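Local coordinates for protein L-lysine 6-oxidase (Marinomonas mediterranea, PDB 3WEU) that oxidises the epsilon-amino group of L-lysine with a cysteine tryptophylquinone cofactor, releasing ammonium and the hydrogen peroxide that makes it antibacterial, at residues K658-G663 with T674-F679; P586-T591 with G607-Y612. All coordinates share one frame; numbering follows the deposited sequence.

Contact 1: K658-G663 with T674-F679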
loop_
_atom_site.group_PDB
_atom_site.type_symbol
_atom_site.label_atom_id
_atom_site.label_comp_id
_atom_site.label_asym_id
_atom_site.label_seq_id
_atom_site.Cartn_x
_atom_site.Cartn_y
_atom_site.Cartn_z
ATOM N N LYS A 658 -7.878 -10.226 21.372
ATOM C CA LYS A 658 -7.119 -11.453 21.503
ATOM C C LYS A 658 -6.187 -11.298 22.614
ATOM O O LYS A 658 -5.531 -10.220 22.760
ATOM C CB LYS A 658 -6.351 -11.711 20.214
ATOM C CG LYS A 658 -5.769 -13.130 20.108
ATOM C CD LYS A 658 -5.429 -13.528 18.662
ATOM C CE LYS A 658 -6.147 -12.635 17.633
ATOM N NZ LYS A 658 -6.547 -13.347 16.399
ATOM N N GLU A 659 -6.082 -12.342 23.410
ATOM C CA GLU A 659 -5.123 -12.369 24.511
ATOM C C GLU A 659 -3.921 -13.145 24.026
ATOM O O GLU A 659 -4.021 -14.376 23.771
ATOM C CB GLU A 659 -5.771 -13.011 25.709
ATOM C CG GLU A 659 -4.890 -13.099 26.934
ATOM C CD GLU A 659 -5.599 -13.672 28.172
ATOM O OE1 GLU A 659 -6.861 -13.688 28.251
ATOM O OE2 GLU A 659 -4.855 -14.084 29.081
ATOM N N VAL A 660 -2.783 -12.463 23.856
ATOM C CA VAL A 660 -1.600 -13.121 23.267
ATOM C C VAL A 660 -0.679 -13.497 24.419
ATOM O O VAL A 660 -0.318 -12.628 25.224
ATOM C CB VAL A 660 -0.871 -12.150 22.342
ATOM C CG1 VAL A 660 0.488 -12.689 21.899
ATOM C CG2 VAL A 660 -1.749 -11.719 21.167
ATOM N N LEU A 661 -0.296 -14.758 24.524
ATOM C CA LEU A 661 0.612 -15.192 25.540
ATOM C C LEU A 661 2.027 -14.710 25.236
ATOM O O LEU A 661 2.452 -14.770 24.080
ATOM C CB LEU A 661 0.559 -16.707 25.718
ATOM C CG LEU A 661 -0.830 -17.246 26.052
ATOM C CD1 LEU A 661 -0.726 -18.744 26.161
ATOM C CD2 LEU A 661 -1.491 -16.615 27.317
ATOM N N VAL A 662 2.788 -14.257 26.249
ATOM C CA VAL A 662 4.077 -13.679 25.929
ATOM C C VAL A 662 5.022 -14.688 25.216
ATOM O O VAL A 662 5.776 -14.316 24.319
ATOM C CB VAL A 662 4.725 -13.023 27.148
ATOM C CG1 VAL A 662 6.145 -12.628 26.813
ATOM C CG2 VAL A 662 3.908 -11.761 27.441
ATOM N N GLY A 663 4.882 -15.957 25.525
ATOM C CA GLY A 663 5.721 -16.938 24.869
ATOM C C GLY A 663 5.400 -17.149 23.420
ATOM O O GLY A 663 6.193 -17.780 22.686
ATOM N N THR A 674 2.410 -14.747 31.493
ATOM C CA THR A 674 2.056 -13.384 31.204
ATOM C C THR A 674 1.393 -13.250 29.842
ATOM O O THR A 674 1.743 -13.994 28.873
ATOM C CB THR A 674 3.299 -12.514 31.339
ATOM O OG1 THR A 674 3.832 -12.631 32.656
ATOM C CG2 THR A 674 2.999 -11.146 31.135
ATOM N N SER A 675 0.377 -12.385 29.737
ATOM C CA SER A 675 -0.278 -12.194 28.475
ATOM C C SER A 675 -0.477 -10.753 28.189
ATOM O O SER A 675 -0.336 -9.882 29.093
ATOM C CB SER A 675 -1.590 -12.973 28.380
ATOM O OG SER A 675 -2.493 -12.437 29.289
ATOM N N LEU A 676 -0.781 -10.477 26.929
ATOM C CA LEU A 676 -0.913 -9.129 26.383
ATOM C C LEU A 676 -2.280 -9.046 25.773
ATOM O O LEU A 676 -2.588 -9.811 24.805
ATOM C CB LEU A 676 0.085 -8.930 25.206
ATOM C CG LEU A 676 1.495 -9.431 25.475
ATOM C CD1 LEU A 676 2.261 -9.582 24.179
ATOM C CD2 LEU A 676 2.196 -8.491 26.440
ATOM N N PRO A 677 -3.092 -8.093 26.242
ATOM C CA PRO A 677 -4.373 -7.939 25.612
ATOM C C PRO A 677 -4.239 -7.131 24.325
ATOM O O PRO A 677 -3.649 -6.051 24.298
ATOM C CB PRO A 677 -5.173 -7.128 26.655
ATOM C CG PRO A 677 -4.112 -6.357 27.406
ATOM C CD PRO A 677 -2.955 -7.269 27.478
ATOM N N VAL A 678 -4.912 -7.550 23.285
ATOM C CA VAL A 678 -4.888 -6.814 22.028
ATOM C C VAL A 678 -6.293 -6.592 21.509
ATOM O O VAL A 678 -7.050 -7.532 21.273
ATOM C CB VAL A 678 -4.083 -7.628 20.963
ATOM C CG1 VAL A 678 -4.050 -6.906 19.640
ATOM C CG2 VAL A 678 -2.683 -7.854 21.478
ATOM N N PHE A 679 -6.638 -5.322 21.370
ATOM C CA PHE A 679 -7.885 -4.922 20.841
ATOM C C PHE A 679 -7.716 -4.549 19.394
ATOM O O PHE A 679 -6.691 -3.977 19.000
ATOM C CB PHE A 679 -8.401 -3.706 21.623
ATOM C CG PHE A 679 -8.883 -4.067 22.999
ATOM C CD1 PHE A 679 -8.009 -4.074 24.036
ATOM C CD2 PHE A 679 -10.199 -4.465 23.201
ATOM C CE1 PHE A 679 -8.392 -4.432 25.297
ATOM C CE2 PHE A 679 -10.607 -4.794 24.462
ATOM C CZ PHE A 679 -9.714 -4.756 25.533
#
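Glu659 carries CG anti to its backbone N (chi1 -180°) and runs on extended, taking its carboxylate to Ser675, whose OG sits between its own N and carbonyl carbon (chi1 67°); the two meet on one face of a two-stranded antiparallel beta ribbon. The partnership is diagonal: in the register Glu659 stands opposite Pro677, and Ser675 opposite Leu661. Ser675 OG donates to Glu659 OE2 over 2.9 Å, reaching the oxygen on its anti side and from 34° out of the carboxylate plane. Beside it on the same face, Leu661 CD2 lies 3.8 Å from Ser675 CB, while Leu661 also packs on Gly667 of the second subunit and its backbone N is bonded to Gln664 OE1.

Five backbone hydrogen bonds and one side-chain bond cross this surface ribbon. Lys658 with Val678, and Val660 with Leu676, form hydrogen-bonded pairs in which each residue both gives and receives; the bond from Val660 N to Leu676 O, 2.8 Å long, is nearly straight. On the face bearing Val660, Leu676 and Val678, which Lys658 shares while its amine end leads away, aliphatic branches meet across the strands. There Val660 CG2 meets Val678 CG2 at 4.0 Å, the two side chains running at a slant to each other, and Val660 CG1 approaches Leu676 CD1 more distantly, at 4.2 Å. Past the strand pairs, Val662 N donates to Thr674 O over 2.8 Å and so prolongs the ladder by one bond. The same valine turns its CG2 branch against the other segment, where that one methyl sits 3.4 Å from Thr674 O and 3.8 Å from Leu676 CD2.

Contact 2: P586-T591 with G607-Y612. With EDO (1,2-ethanediol), chain J.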
loop_
_atom_site.group_PDB
_atom_site.type_symbol
_atom_site.label_atom_id
_atom_site.label_comp_id
_atom_site.label_asym_id
_atom_site.label_seq_id
_atom_site.Cartn_x
_atom_site.Cartn_y
_atom_site.Cartn_z
ATOM N N PRO A 586 -8.214 12.003 25.142
ATOM C CA PRO A 586 -7.707 11.241 26.272
ATOM C C PRO A 586 -6.809 10.117 25.842
ATOM O O PRO A 586 -6.885 9.647 24.675
ATOM C CB PRO A 586 -8.990 10.659 26.911
ATOM C CG PRO A 586 -10.029 11.586 26.502
ATOM C CD PRO A 586 -9.688 11.992 25.096
ATOM N N TRP A 587 -5.958 9.680 26.740
ATOM C CA TRP A 587 -5.004 8.613 26.444
ATOM C C TRP A 587 -4.996 7.512 27.442
ATOM O O TRP A 587 -5.065 6.329 27.046
ATOM C CB TRP A 587 -3.623 9.210 26.232
ATOM C CG TRP A 587 -2.666 8.341 25.514
ATOM C CD1 TRP A 587 -1.431 7.917 25.941
ATOM C CD2 TRP A 587 -2.832 7.826 24.194
ATOM N NE1 TRP A 587 -0.857 7.168 24.967
ATOM C CE2 TRP A 587 -1.688 7.095 23.887
ATOM C CE3 TRP A 587 -3.848 7.883 23.282
ATOM C CZ2 TRP A 587 -1.526 6.444 22.681
ATOM C CZ3 TRP A 587 -3.699 7.200 22.064
ATOM C CH2 TRP A 587 -2.548 6.495 21.800
ATOM N N ASP A 588 -4.861 7.852 28.734
ATOM C CA ASP A 588 -4.813 6.856 29.796
ATOM C C ASP A 588 -6.044 7.074 30.658
ATOM O O ASP A 588 -6.156 8.101 31.312
ATOM C CB ASP A 588 -3.549 7.019 30.591
ATOM C CG ASP A 588 -2.332 7.128 29.701
ATOM O OD1 ASP A 588 -1.920 8.245 29.341
ATOM O OD2 ASP A 588 -1.838 6.071 29.293
ATOM N N VAL A 589 -6.977 6.130 30.581
ATOM C CA VAL A 589 -8.318 6.273 31.175
ATOM C C VAL A 589 -8.728 5.031 31.912
ATOM O O VAL A 589 -8.160 3.936 31.679
ATOM C CB VAL A 589 -9.375 6.602 30.109
ATOM C CG1 VAL A 589 -9.101 7.934 29.461
ATOM C CG2 VAL A 589 -9.529 5.499 29.090
ATOM N N LEU A 590 -9.724 5.175 32.801
ATOM C CA LEU A 590 -10.194 4.058 33.641
ATOM C C LEU A 590 -11.376 3.387 32.995
ATOM O O LEU A 590 -12.300 4.077 32.481
ATOM C CB LEU A 590 -10.578 4.587 35.038
ATOM C CG LEU A 590 -9.490 5.309 35.840
ATOM C CD1 LEU A 590 -10.079 5.680 37.204
ATOM C CD2 LEU A 590 -8.326 4.340 36.021
ATOM N N THR A 591 -11.358 2.048 32.969
ATOM C CA THR A 591 -12.479 1.322 32.520
ATOM C C THR A 591 -13.627 1.527 33.474
ATOM O O THR A 591 -13.457 1.576 34.696
ATOM C CB THR A 591 -12.204 -0.191 32.424
ATOM O OG1 THR A 591 -11.629 -0.596 33.679
ATOM C CG2 THR A 591 -11.260 -0.475 31.329
ATOM N N GLY A 607 -12.194 -0.139 36.610
ATOM C CA GLY A 607 -11.248 0.549 37.497
ATOM C C GLY A 607 -9.793 0.394 37.041
ATOM O O GLY A 607 -8.887 0.874 37.719
ATOM N N GLN A 608 -9.558 -0.198 35.844
ATOM C CA GLN A 608 -8.220 -0.435 35.373
ATOM C C GLN A 608 -7.850 0.680 34.394
ATOM O O GLN A 608 -8.712 1.034 33.560
ATOM C CB GLN A 608 -8.181 -1.757 34.609
ATOM C CG GLN A 608 -6.760 -2.141 34.206
ATOM C CD GLN A 608 -6.636 -3.478 33.556
ATOM O OE1 GLN A 608 -7.561 -4.289 33.574
ATOM N NE2 GLN A 608 -5.482 -3.701 32.936
ATOM N N GLN A 609 -6.620 1.228 34.447
ATOM C CA GLN A 609 -6.227 2.240 33.514
ATOM C C GLN A 609 -5.770 1.615 32.230
ATOM O O GLN A 609 -4.934 0.755 32.257
ATOM C CB GLN A 609 -5.127 3.137 34.056
ATOM C CG GLN A 609 -4.950 4.397 33.218
ATOM C CD GLN A 609 -3.671 5.118 33.568
ATOM O OE1 GLN A 609 -2.562 4.594 33.326
ATOM N NE2 GLN A 609 -3.806 6.266 34.237
ATOM N N ILE A 610 -6.307 2.015 31.118
ATOM C CA ILE A 610 -5.942 1.406 29.848
ATOM C C ILE A 610 -5.932 2.453 28.791
ATOM O O ILE A 610 -6.327 3.573 28.991
ATOM C CB ILE A 610 -6.945 0.284 29.415
ATOM C CG1 ILE A 610 -8.263 0.783 28.898
ATOM C CG2 ILE A 610 -7.111 -0.740 30.491
ATOM C CD1 ILE A 610 -9.012 1.735 29.719
ATOM N N ASN A 611 -5.462 2.082 27.616
ATOM C CA ASN A 611 -5.410 3.062 26.531
ATOM C C ASN A 611 -6.797 3.419 25.971
ATOM O O ASN A 611 -7.634 2.552 25.554
ATOM C CB ASN A 611 -4.493 2.595 25.409
ATOM C CG ASN A 611 -4.443 3.616 24.258
ATOM O OD1 ASN A 611 -5.082 3.475 23.215
ATOM N ND2 ASN A 611 -3.645 4.640 24.450
ATOM N N TYR A 612 -7.048 4.715 25.941
ATOM C CA TYR A 612 -8.342 5.229 25.503
ATOM C C TYR A 612 -8.740 4.768 24.069
ATOM O O TYR A 612 -9.906 4.545 23.765
ATOM C CB TYR A 612 -8.306 6.765 25.528
ATOM C CG TYR A 612 -9.514 7.462 24.941
ATOM C CD1 TYR A 612 -10.716 7.523 25.650
ATOM C CD2 TYR A 612 -9.477 8.041 23.692
ATOM C CE1 TYR A 612 -11.823 8.143 25.147
ATOM C CE2 TYR A 612 -10.567 8.675 23.192
ATOM C CZ TYR A 612 -11.752 8.697 23.916
ATOM O OH TYR A 612 -12.853 9.278 23.407
HETATM C C1 EDO J . 0.653 3.295 24.212
HETATM O O1 EDO J . -0.701 3.736 24.275
HETATM C C2 EDO J . 1.408 4.133 25.250
HETATM O O2 EDO J . 1.738 5.430 24.705
HETATM O O HOH W 1 -6.258 7.817 34.203
HETATM O O HOH W 2 -2.000 4.470 26.924
#
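Val589 and Ile610 form the hydrogen-bonded pair of a short antiparallel ladder, Val589 N to Ile610 O at 3.1 Å and Ile610 N to Val589 O at 2.7 Å, continued by Tyr612 N to Trp587 O at one end and Thr591 N to Gln608 O at the other. Asn611 shows how an amide can pack on an indole. Its CG is anti to the backbone N (chi1 180°), and the amide beyond is turned so that ND2 lies over the centre of one Trp587 ring face, 3.0 Å above the plane, with the amide standing 87° to the ring. ND2 is also a donor to a water that in turn donates to Asp588 OD2, linking the amide to a carboxylate whose other oxygen, OD1, is bonded to Tyr579 OH. At the indole edge, Trp587 NE1 donates in plane to O2 of an ethanediol, 3.1 Å away, a molecule probably left by crystallisation.

A second aromatic contact lies at the same end, where Pro586 CB meets the Tyr612 face in a CH-pi contact, 3.9 Å from the centroid and 19° off the normal; Tyr612 OH is tied to Ala630 O. Toward Gly607, Thr591 OG1 accepts from Gln608 N at 3.0 Å and is also bonded to Pro605 O. Its other branch, CG2, touches Ile610 CD1 at 3.5 Å, the two side chains crossing at about a right angle. Another water joins Asp588 O to Gln609 NE2, which is also bonded to Asn314 OD1. The whole is a two-stranded antiparallel beta ribbon, its strands joined through helix 596-602, and its Trp587 packs on Thr517, sequence neighbour of Cys516, which is cross-linked to the tryptophylquinone at Trp581.

In the fold
Both contacts are two-stranded antiparallel ribbons with a helix in the connection between their strands, and they follow one another along the chain without sharing an element. The centre of contact 2 lies about 20 Å from the centre of the chain and the contact is partly buried; that of contact 1, a surface contact, lies about 33 Å from it. Their centres are about 18 Å apart and their nearest atoms about 6 Å, so they do not touch. Place and chemistry go together: the inner ribbon uses rings, an amide and bridging waters and is held by many parts of its own chain, including strand 631-634, whereas the outer one has aliphatic branches, a single side-chain hydrogen bond across it and a meeting with the second subunit.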